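Membrane-bound lytic murein transglycosylase A (Burkholderia pseudomallei, PDB 6QK4) probably cleaves the beta-1,4 bond between N-acetylmuramic acid and N-acetylglucosamine in peptidoglycan, leaving a 1,6-anhydro bond on the muramic acid residue. Local coordinates at residues A[140-145]-A[232-237]; A[124-129]-A[237-242]; A[107-112]-A[165-170]. All coordinates share one frame; numbering follows the deposited sequence.

Contact 1 of 3, residues A[140-145]-A[232-237]; sequences ARAQLM and LLDTNP
Within the MltA-specific insert domain, the first turn of helix 141-147 is set against the C-terminal end of helix 229-234 and the loop leaving it. A140 is the N-cap residue; its methyl CB lies 3.7 Å from CB of the P237 ring, and its backbone O accepts from both Q143 N and L144 N inside the new helix. R141 has the largest share of the contact. Its backbone N donates to P237 O at 2.9 Å, from above the carbonyl plane, so that a first-turn amide finds an acceptor outside the helix. The side chain starts with CG anti to the backbone N (chi1 156°), runs on extended and bends at chi3 (-45°), which turns NE to the N236 carbonyl. NE meets N236 O at 3.0 Å, edge-on in the guanidinium plane and in the carbonyl plane, though with a bent N-H...O angle of 142°. Before the turn, R141 CD lies 3.2 Å from L233 O. NH2 goes on to R238 O and to Q168 OE1, so several acceptors from different parts of the domain fix the buried guanidinium. The carboxylate of D234 pairs instead with R146 in a salt bridge, and D234 CG rests 3.5 Å from A142 CB. One water joins the two backbones, accepting from A142 N at 3.0 Å and donating to D234 O at 2.8 Å.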
loop_
_atom_site.group_PDB
_atom_site.type_symbol
_atom_site.label_atom_id
_atom_site.label_comp_id
_atom_site.label_asym_id
_atom_site.label_seq_id
_atom_site.Cartn_x
_atom_site.Cartn_y
_atom_site.Cartn_z
ATOM N N ALA A 140 25.069 -2.984 -14.980
ATOM C CA ALA A 140 24.742 -2.563 -13.620
ATOM C C ALA A 140 24.560 -1.046 -13.507
ATOM O O ALA A 140 25.195 -0.268 -14.224
ATOM C CB ALA A 140 25.860 -3.008 -12.682
ATOM N N ARG A 141 23.733 -0.640 -12.523
ATOM C CA ARG A 141 23.480 0.769 -12.199
ATOM C C ARG A 141 24.723 1.653 -12.240
ATOM O O ARG A 141 24.721 2.741 -12.833
ATOM C CB ARG A 141 22.795 0.829 -10.801
ATOM C CG ARG A 141 22.938 2.174 -9.996
ATOM C CD ARG A 141 22.400 2.104 -8.513
ATOM N NE ARG A 141 21.051 1.418 -8.423
ATOM C CZ ARG A 141 19.863 2.054 -8.367
ATOM N NH1 ARG A 141 19.818 3.384 -8.341
ATOM N NH2 ARG A 141 18.713 1.369 -8.333
ATOM N N ALA A 142 25.817 1.186 -11.645
ATOM C CA ALA A 142 26.949 2.073 -11.475
ATOM C C ALA A 142 27.552 2.438 -12.819
ATOM O O ALA A 142 28.009 3.569 -12.995
ATOM C CB ALA A 142 27.984 1.417 -10.570
ATOM N N GLN A 143 27.512 1.511 -13.779
ATOM C CA GLN A 143 28.100 1.772 -15.090
ATOM C C GLN A 143 27.084 2.420 -16.009
ATOM O O GLN A 143 27.445 3.273 -16.816
ATOM C CB GLN A 143 28.626 0.483 -15.711
ATOM C CG GLN A 143 30.022 0.068 -15.148
ATOM C CD GLN A 143 30.029 -0.187 -13.645
ATOM O OE1 GLN A 143 30.814 0.430 -12.896
ATOM N NE2 GLN A 143 29.193 -1.128 -13.192
ATOM N N LEU A 144 25.811 2.026 -15.878
ATOM C CA LEU A 144 24.746 2.703 -16.597
ATOM C C LEU A 144 24.775 4.207 -16.326
ATOM O O LEU A 144 24.712 5.023 -17.261
ATOM C CB LEU A 144 23.403 2.090 -16.176
ATOM C CG LEU A 144 22.171 2.443 -16.954
ATOM C CD1 LEU A 144 22.347 2.051 -18.384
ATOM C CD2 LEU A 144 21.047 1.642 -16.301
ATOM N N MET A 145 24.884 4.590 -15.043
ATOM C CA MET A 145 24.921 6.000 -14.685
ATOM C C MET A 145 26.179 6.697 -15.182
ATOM O O MET A 145 26.161 7.921 -15.318
ATOM C CB MET A 145 24.801 6.196 -13.168
ATOM C CG MET A 145 23.431 5.754 -12.544
ATOM S SD MET A 145 22.205 7.002 -12.920
ATOM C CE MET A 145 23.037 8.500 -12.383
ATOM N N LEU A 232 26.912 3.797 -1.839
ATOM C CA LEU A 232 25.958 2.839 -1.281
ATOM C C LEU A 232 24.922 2.445 -2.318
ATOM O O LEU A 232 24.610 1.256 -2.497
ATOM C CB LEU A 232 25.274 3.430 -0.046
ATOM C CG LEU A 232 24.118 2.631 0.615
ATOM C CD1 LEU A 232 24.535 1.222 1.100
ATOM C CD2 LEU A 232 23.476 3.478 1.749
ATOM N N LEU A 233 24.379 3.430 -3.036
ATOM C CA LEU A 233 23.340 3.089 -3.991
ATOM C C LEU A 233 23.892 2.194 -5.100
ATOM O O LEU A 233 23.190 1.274 -5.567
ATOM C CB LEU A 233 22.701 4.360 -4.539
ATOM C CG LEU A 233 22.137 5.342 -3.509
ATOM C CD1 LEU A 233 21.341 6.414 -4.168
ATOM C CD2 LEU A 233 21.220 4.624 -2.548
ATOM N N ASP A 234 25.176 2.395 -5.465
ATOM C CA ASP A 234 25.822 1.593 -6.493
ATOM C C ASP A 234 26.018 0.140 -6.072
ATOM O O ASP A 234 26.258 -0.709 -6.932
ATOM C CB ASP A 234 27.170 2.189 -6.849
ATOM C CG ASP A 234 27.067 3.341 -7.795
ATOM O OD1 ASP A 234 25.945 3.622 -8.290
ATOM O OD2 ASP A 234 28.102 3.982 -8.028
ATOM N N THR A 235 25.885 -0.182 -4.787
ATOM C CA THR A 235 25.956 -1.588 -4.416
ATOM C C THR A 235 24.741 -2.383 -4.882
ATOM O O THR A 235 24.748 -3.605 -4.727
ATOM C CB THR A 235 26.119 -1.750 -2.903
ATOM O OG1 THR A 235 24.907 -1.366 -2.255
ATOM C CG2 THR A 235 27.264 -0.921 -2.380
ATOM N N ASN A 236 23.677 -1.731 -5.402
ATOM C CA ASN A 236 22.536 -2.412 -5.995
ATOM C C ASN A 236 22.633 -2.343 -7.508
ATOM O O ASN A 236 22.309 -1.299 -8.095
ATOM C CB ASN A 236 21.206 -1.786 -5.522
ATOM C CG ASN A 236 20.007 -2.350 -6.271
ATOM O OD1 ASN A 236 20.059 -3.487 -6.733
ATOM N ND2 ASN A 236 18.913 -1.563 -6.414
ATOM N N PRO A 237 22.998 -3.423 -8.194
ATOM C CA PRO A 237 23.165 -3.328 -9.654
ATOM C C PRO A 237 21.864 -3.105 -10.399
ATOM O O PRO A 237 21.893 -2.604 -11.535
ATOM C CB PRO A 237 23.822 -4.666 -10.036
ATOM C CG PRO A 237 23.541 -5.582 -8.917
ATOM C CD PRO A 237 23.355 -4.750 -7.656
HETATM O O HOH W 1 26.007 -1.054 -9.691
#

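Contact 2 of 3, residues A[124-129]-A[237-242]; sequences ALYRWP and PRFVFF
F241 holds CG anti to the carbonyl carbon (chi1 -58°) and W128 holds CG anti to its backbone N (chi1 -177°), which brings the two rings together obliquely, W128 CE3 3.6 Å from F241 CD2. F242 shares the first torsion of F241 but is turned to L125, whose CB touches F242 CD2. Both segments lie in the MltA-specific insert domain, where the contact joins two strand ends crossing almost at right angles, 86° between the short segments. P129 CD sits over one face of F241, a CH-pi contact 4.0 Å from the ring centroid, and F239 CD2 covers the opposite face. Y126 O lies at the F241 edge and accepts the direct backbone hydrogen bond from F242 N at 2.9 Å, in the carbonyl plane. Y126 CD2 meets the edge of the F239 ring at CZ, 3.7 Å away, and Y126 CB touches F241 CD1. Besides that one N-H...O bond, the backbones share CA-H...O contacts, R127 CA to F242 O at 3.3 Å and F241 CA to Y126 O, and two bridging waters, one between Y126 N and V240 O, the other between W128 N and F242 O. Strand 123-126 pairs with 154-158, and 240-244 with 182-190. L125 and F242 both reach L167 on helix 161-170, whereas Y126, F239 and F241 pack on helix 141-147 through M145, R141 and L144.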
loop_
_atom_site.group_PDB
_atom_site.type_symbol
_atom_site.label_atom_id
_atom_site.label_comp_id
_atom_site.label_asym_id
_atom_site.label_seq_id
_atom_site.Cartn_x
_atom_site.Cartn_y
_atom_site.Cartn_z
ATOM N N ALA A 124 17.595 12.627 -10.810
ATOM C CA ALA A 124 16.654 12.343 -11.894
ATOM C C ALA A 124 16.004 10.971 -11.767
ATOM O O ALA A 124 16.656 10.007 -11.364
ATOM C CB ALA A 124 17.368 12.388 -13.247
ATOM N N LEU A 125 14.733 10.893 -12.146
ATOM C CA LEU A 125 14.124 9.650 -12.609
ATOM C C LEU A 125 14.269 9.591 -14.135
ATOM O O LEU A 125 14.140 10.607 -14.818
ATOM C CB LEU A 125 12.641 9.576 -12.205
ATOM C CG LEU A 125 12.330 9.881 -10.734
ATOM C CD1 LEU A 125 10.790 9.729 -10.452
ATOM C CD2 LEU A 125 13.162 8.981 -9.836
ATOM N N TYR A 126 14.496 8.393 -14.680
ATOM C CA TYR A 126 14.779 8.245 -16.113
ATOM C C TYR A 126 13.745 7.415 -16.853
ATOM O O TYR A 126 13.260 6.404 -16.323
ATOM C CB TYR A 126 16.128 7.575 -16.312
ATOM C CG TYR A 126 17.254 8.371 -15.782
ATOM C CD1 TYR A 126 17.916 9.306 -16.600
ATOM C CD2 TYR A 126 17.705 8.188 -14.488
ATOM C CE1 TYR A 126 18.976 10.033 -16.122
ATOM C CE2 TYR A 126 18.761 8.938 -14.015
ATOM C CZ TYR A 126 19.376 9.853 -14.837
ATOM O OH TYR A 126 20.419 10.589 -14.318
ATOM N N ARG A 127 13.381 7.855 -18.068
ATOM C CA ARG A 127 12.648 6.994 -18.990
ATOM C C ARG A 127 13.576 5.928 -19.565
ATOM O O ARG A 127 14.808 6.000 -19.445
ATOM C CB ARG A 127 12.073 7.776 -20.167
ATOM C CG ARG A 127 11.245 8.954 -19.801
ATOM C CD ARG A 127 10.795 9.714 -21.062
ATOM N NE ARG A 127 11.162 11.127 -20.982
ATOM C CZ ARG A 127 10.294 12.125 -20.788
ATOM N NH1 ARG A 127 8.988 11.881 -20.664
ATOM N NH2 ARG A 127 10.735 13.375 -20.719
ATOM N N TRP A 128 12.976 4.941 -20.227
ATOM C CA TRP A 128 13.797 3.993 -20.966
ATOM C C TRP A 128 14.647 4.766 -21.988
ATOM O O TRP A 128 14.126 5.645 -22.686
ATOM C CB TRP A 128 12.918 2.938 -21.647
ATOM C CG TRP A 128 13.716 1.887 -22.366
ATOM C CD1 TRP A 128 14.085 1.908 -23.683
ATOM C CD2 TRP A 128 14.259 0.677 -21.815
ATOM N NE1 TRP A 128 14.812 0.787 -23.986
ATOM C CE2 TRP A 128 14.940 0.015 -22.861
ATOM C CE3 TRP A 128 14.232 0.089 -20.548
ATOM C CZ2 TRP A 128 15.579 -1.209 -22.685
ATOM C CZ3 TRP A 128 14.868 -1.129 -20.366
ATOM C CH2 TRP A 128 15.548 -1.765 -21.435
ATOM N N PRO A 129 15.952 4.517 -22.059
ATOM C CA PRO A 129 16.822 5.360 -22.891
ATOM C C PRO A 129 16.527 5.138 -24.367
ATOM O O PRO A 129 16.480 3.996 -24.839
ATOM C CB PRO A 129 18.235 4.894 -22.526
ATOM C CG PRO A 129 18.103 4.125 -21.278
ATOM C CD PRO A 129 16.704 3.520 -21.301
ATOM N N PRO A 237 22.998 -3.423 -8.194
ATOM C CA PRO A 237 23.165 -3.328 -9.654
ATOM C C PRO A 237 21.864 -3.105 -10.399
ATOM O O PRO A 237 21.893 -2.604 -11.535
ATOM C CB PRO A 237 23.822 -4.666 -10.036
ATOM C CG PRO A 237 23.541 -5.582 -8.917
ATOM C CD PRO A 237 23.355 -4.750 -7.656
ATOM N N ARG A 238 20.720 -3.431 -9.799
ATOM C CA ARG A 238 19.468 -3.236 -10.511
ATOM C C ARG A 238 19.141 -1.750 -10.661
ATOM O O ARG A 238 19.425 -0.942 -9.764
ATOM C CB ARG A 238 18.338 -3.960 -9.779
ATOM C CG ARG A 238 17.089 -4.067 -10.598
ATOM C CD ARG A 238 16.086 -4.894 -9.846
ATOM N NE ARG A 238 14.905 -5.202 -10.644
ATOM C CZ ARG A 238 14.879 -6.037 -11.687
ATOM N NH1 ARG A 238 15.990 -6.654 -12.104
ATOM N NH2 ARG A 238 13.736 -6.247 -12.333
ATOM N N PHE A 239 18.564 -1.405 -11.812
ATOM C CA PHE A 239 18.155 -0.044 -12.183
ATOM C C PHE A 239 16.794 -0.072 -12.875
ATOM O O PHE A 239 16.629 -0.728 -13.910
ATOM C CB PHE A 239 19.183 0.643 -13.107
ATOM C CG PHE A 239 19.060 2.132 -13.102
ATOM C CD1 PHE A 239 19.698 2.881 -12.105
ATOM C CD2 PHE A 239 18.248 2.778 -14.019
ATOM C CE1 PHE A 239 19.559 4.274 -12.085
ATOM C CE2 PHE A 239 18.076 4.161 -13.995
ATOM C CZ PHE A 239 18.723 4.905 -13.009
ATOM N N VAL A 240 15.838 0.714 -12.371
ATOM C CA VAL A 240 14.473 0.694 -12.872
ATOM C C VAL A 240 14.164 2.013 -13.557
ATOM O O VAL A 240 14.516 3.082 -13.051
ATOM C CB VAL A 240 13.503 0.415 -11.709
ATOM C CG1 VAL A 240 12.028 0.584 -12.127
ATOM C CG2 VAL A 240 13.809 -0.957 -11.091
ATOM N N PHE A 241 13.507 1.931 -14.715
ATOM C CA PHE A 241 13.090 3.066 -15.513
ATOM C C PHE A 241 11.599 3.288 -15.336
ATOM O O PHE A 241 10.884 2.428 -14.826
ATOM C CB PHE A 241 13.390 2.832 -16.983
ATOM C CG PHE A 241 14.842 2.580 -17.247
ATOM C CD1 PHE A 241 15.709 3.647 -17.366
ATOM C CD2 PHE A 241 15.328 1.283 -17.307
ATOM C CE1 PHE A 241 17.079 3.431 -17.609
ATOM C CE2 PHE A 241 16.670 1.048 -17.540
ATOM C CZ PHE A 241 17.549 2.125 -17.695
ATOM N N PHE A 242 11.146 4.449 -15.775
ATOM C CA PHE A 242 9.773 4.878 -15.525
ATOM C C PHE A 242 9.124 5.411 -16.794
ATOM O O PHE A 242 9.790 5.863 -17.730
ATOM C CB PHE A 242 9.724 5.978 -14.455
ATOM C CG PHE A 242 10.205 5.512 -13.126
ATOM C CD1 PHE A 242 9.333 4.822 -12.279
ATOM C CD2 PHE A 242 11.511 5.719 -12.723
ATOM C CE1 PHE A 242 9.792 4.348 -11.018
ATOM C CE2 PHE A 242 11.985 5.263 -11.470
ATOM C CZ PHE A 242 11.132 4.582 -10.627
HETATM O O HOH W 2 15.025 6.082 -13.025
HETATM O O HOH W 3 10.110 4.802 -20.327
#

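Contact 3 of 3, residues A[107-112]-A[165-170]; sequences YEPLLH and FFLQVQ
The Y107 ring has P109 CD over one face, offset toward its rim, and a water in its plane at the hydroxyl edge; the Q170 amide passes it in the opposite sense, the two planes 59° apart. In this part of the MltA-specific insert domain, helix 161-170 packs on strand 101-114 where a short break at P109 divides the strand. Y107 takes the crowded first torsion, with CG between the backbone N and the carbonyl carbon (chi1 77°), which sends its hydroxyl end toward the helix. M215 of helix 215-224 touches both Y107 and F166 here. Q170 starts with CG anti to the backbone N and bends at chi2 (100°), so its aliphatic part lies against the proline, Q170 CG 3.8 Å from P109 CG, before the amide turns to the Y107 backbone. There Q170 NE2 comes to 2.9 Å from Y107 O, and Q170 OE1 lies 3.6 Å from Y107 CE1.

Farther along the strand the contact becomes wholly apolar. L167 lays its two methyls across P109 and L111: L167 CD1 is 3.9 Å from P109 CB, L167 CD2 is equally near to L111 CD2, and L111 CD1 touches both methyls. From P109 on, the strand backbone bonds to R174 and V176 of strand 173-177, the strand that follows the helix in the chain, so helix and strand pack on the same stretch.

Waters bridge the polar groups. One donates to Q170 OE1 and accepts from Y107 N; another accepts from Q170 NE2 and donates to E108 OE1. At the tyrosine tip, a third water lies 2.8 Å from Y107 OH and donates to F166 O at 2.7 Å.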
loop_
_atom_site.group_PDB
_atom_site.type_symbol
_atom_site.label_atom_id
_atom_site.label_comp_id
_atom_site.label_asym_id
_atom_site.label_seq_id
_atom_site.Cartn_x
_atom_site.Cartn_y
_atom_site.Cartn_z
ATOM N N TYR A 107 1.811 0.599 -0.033
ATOM C CA TYR A 107 1.726 2.052 0.088
ATOM C C TYR A 107 1.932 2.650 -1.286
ATOM O O TYR A 107 2.264 1.938 -2.257
ATOM C CB TYR A 107 2.781 2.608 1.078
ATOM C CG TYR A 107 4.179 2.679 0.509
ATOM C CD1 TYR A 107 4.885 1.533 0.216
ATOM C CD2 TYR A 107 4.802 3.911 0.332
ATOM C CE1 TYR A 107 6.213 1.605 -0.247
ATOM C CE2 TYR A 107 6.118 3.999 -0.134
ATOM C CZ TYR A 107 6.797 2.845 -0.423
ATOM O OH TYR A 107 8.097 2.933 -0.847
ATOM N N GLU A 108 1.717 3.959 -1.364
ATOM C CA GLU A 108 2.027 4.677 -2.601
ATOM C C GLU A 108 3.173 5.641 -2.355
ATOM O O GLU A 108 3.044 6.544 -1.523
ATOM C CB GLU A 108 0.794 5.418 -3.059
ATOM C CG GLU A 108 1.112 6.320 -4.249
ATOM C CD GLU A 108 0.963 5.608 -5.568
ATOM O OE1 GLU A 108 1.190 4.367 -5.605
ATOM O OE2 GLU A 108 0.619 6.302 -6.566
ATOM N N PRO A 109 4.343 5.473 -2.997
ATOM C CA PRO A 109 5.431 6.428 -2.774
ATOM C C PRO A 109 5.001 7.832 -3.171
ATOM O O PRO A 109 4.262 8.018 -4.138
ATOM C CB PRO A 109 6.546 5.917 -3.705
ATOM C CG PRO A 109 6.300 4.461 -3.906
ATOM C CD PRO A 109 4.729 4.357 -3.887
ATOM N N LEU A 110 5.448 8.816 -2.386
ATOM C CA LEU A 110 5.113 10.203 -2.699
ATOM C C LEU A 110 6.409 10.982 -2.644
ATOM O O LEU A 110 7.034 11.099 -1.579
ATOM C CB LEU A 110 4.070 10.767 -1.735
ATOM C CG LEU A 110 3.825 12.265 -1.995
ATOM C CD1 LEU A 110 2.380 12.557 -2.209
ATOM C CD2 LEU A 110 4.354 13.011 -0.806
ATOM N N LEU A 111 6.869 11.441 -3.810
ATOM C CA LEU A 111 8.102 12.197 -3.906
ATOM C C LEU A 111 7.788 13.655 -4.229
ATOM O O LEU A 111 6.669 14.011 -4.562
ATOM C CB LEU A 111 9.034 11.612 -4.985
ATOM C CG LEU A 111 9.546 10.202 -4.617
ATOM C CD1 LEU A 111 8.531 9.134 -4.909
ATOM C CD2 LEU A 111 10.839 9.933 -5.456
ATOM N N HIS A 112 8.797 14.514 -4.110
ATOM C CA HIS A 112 8.638 15.916 -4.468
ATOM C C HIS A 112 9.672 16.263 -5.524
ATOM O O HIS A 112 10.849 16.026 -5.319
ATOM C CB HIS A 112 8.817 16.790 -3.241
ATOM C CG HIS A 112 7.767 16.544 -2.218
ATOM N ND1 HIS A 112 7.955 15.697 -1.146
ATOM C CD2 HIS A 112 6.480 16.965 -2.154
ATOM C CE1 HIS A 112 6.832 15.630 -0.450
ATOM N NE2 HIS A 112 5.921 16.378 -1.048
ATOM N N PHE A 165 15.567 5.939 -5.103
ATOM C CA PHE A 165 15.934 4.535 -5.025
ATOM C C PHE A 165 14.756 3.678 -4.605
ATOM O O PHE A 165 14.517 2.614 -5.181
ATOM C CB PHE A 165 17.072 4.394 -4.026
ATOM C CG PHE A 165 17.617 3.019 -3.909
ATOM C CD1 PHE A 165 17.033 2.089 -3.030
ATOM C CD2 PHE A 165 18.753 2.649 -4.660
ATOM C CE1 PHE A 165 17.568 0.794 -2.886
ATOM C CE2 PHE A 165 19.322 1.348 -4.509
ATOM C CZ PHE A 165 18.730 0.440 -3.626
ATOM N N PHE A 166 14.033 4.091 -3.565
ATOM C CA PHE A 166 12.901 3.258 -3.134
ATOM C C PHE A 166 11.688 3.382 -4.020
ATOM O O PHE A 166 10.878 2.450 -4.059
ATOM C CB PHE A 166 12.557 3.560 -1.671
ATOM C CG PHE A 166 13.569 2.938 -0.738
ATOM C CD1 PHE A 166 13.681 1.551 -0.661
ATOM C CD2 PHE A 166 14.472 3.710 -0.046
ATOM C CE1 PHE A 166 14.641 0.965 0.128
ATOM C CE2 PHE A 166 15.426 3.126 0.767
ATOM C CZ PHE A 166 15.524 1.761 0.850
ATOM N N LEU A 167 11.580 4.462 -4.800
ATOM C CA LEU A 167 10.551 4.481 -5.824
ATOM C C LEU A 167 10.863 3.445 -6.889
ATOM O O LEU A 167 9.954 2.778 -7.391
ATOM C CB LEU A 167 10.445 5.884 -6.427
ATOM C CG LEU A 167 9.607 6.078 -7.671
ATOM C CD1 LEU A 167 8.160 5.930 -7.237
ATOM C CD2 LEU A 167 9.776 7.443 -8.226
ATOM N N GLN A 168 12.153 3.309 -7.256
ATOM C CA GLN A 168 12.548 2.227 -8.154
ATOM C C GLN A 168 12.195 0.854 -7.598
ATOM O O GLN A 168 11.770 -0.015 -8.355
ATOM C CB GLN A 168 14.043 2.282 -8.449
ATOM C CG GLN A 168 14.404 3.350 -9.417
ATOM C CD GLN A 168 15.903 3.475 -9.551
ATOM O OE1 GLN A 168 16.630 3.553 -8.566
ATOM N NE2 GLN A 168 16.359 3.539 -10.782
ATOM N N VAL A 169 12.410 0.627 -6.304
ATOM C CA VAL A 169 12.062 -0.669 -5.714
ATOM C C VAL A 169 10.561 -0.934 -5.880
ATOM O O VAL A 169 10.151 -2.040 -6.244
ATOM C CB VAL A 169 12.507 -0.745 -4.242
ATOM C CG1 VAL A 169 11.960 -1.989 -3.603
ATOM C CG2 VAL A 169 14.049 -0.737 -4.121
ATOM N N GLN A 170 9.723 0.094 -5.697
ATOM C CA GLN A 170 8.293 -0.111 -5.827
ATOM C C GLN A 170 7.866 -0.234 -7.293
ATOM O O GLN A 170 6.969 -1.010 -7.618
ATOM C CB GLN A 170 7.557 1.033 -5.119
ATOM C CG GLN A 170 6.042 1.015 -5.393
ATOM C CD GLN A 170 5.261 0.400 -4.240
ATOM O OE1 GLN A 170 5.837 -0.243 -3.332
ATOM N NE2 GLN A 170 3.941 0.625 -4.254
HETATM O O HOH W 4 3.992 -1.264 -1.498
HETATM O O HOH W 5 9.731 1.067 -2.059
HETATM O O HOH W 6 2.662 1.940 -6.581
#

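In the fold
From the N terminus, strand 101-114 comes first, and contact 3 closes a loop from it to helix 161-170. Strand 123-126 and helix 141-147 lie inside that loop; contacts 2 and 1 carry them forward to strand 240-244 and helix 229-234. Contact 1 is nested within contact 2, the two meeting at P237, and both cross contact 3. Helix 161-170 lies against contacts 1 and 2 as well, with Q168 NE2 donating to V240 O. Contact 1 thus ties helix 141-147 to helix 229-234, contact 2 strand 123-126 to strand 240-244, and contact 3 strand 101-114 to helix 161-170.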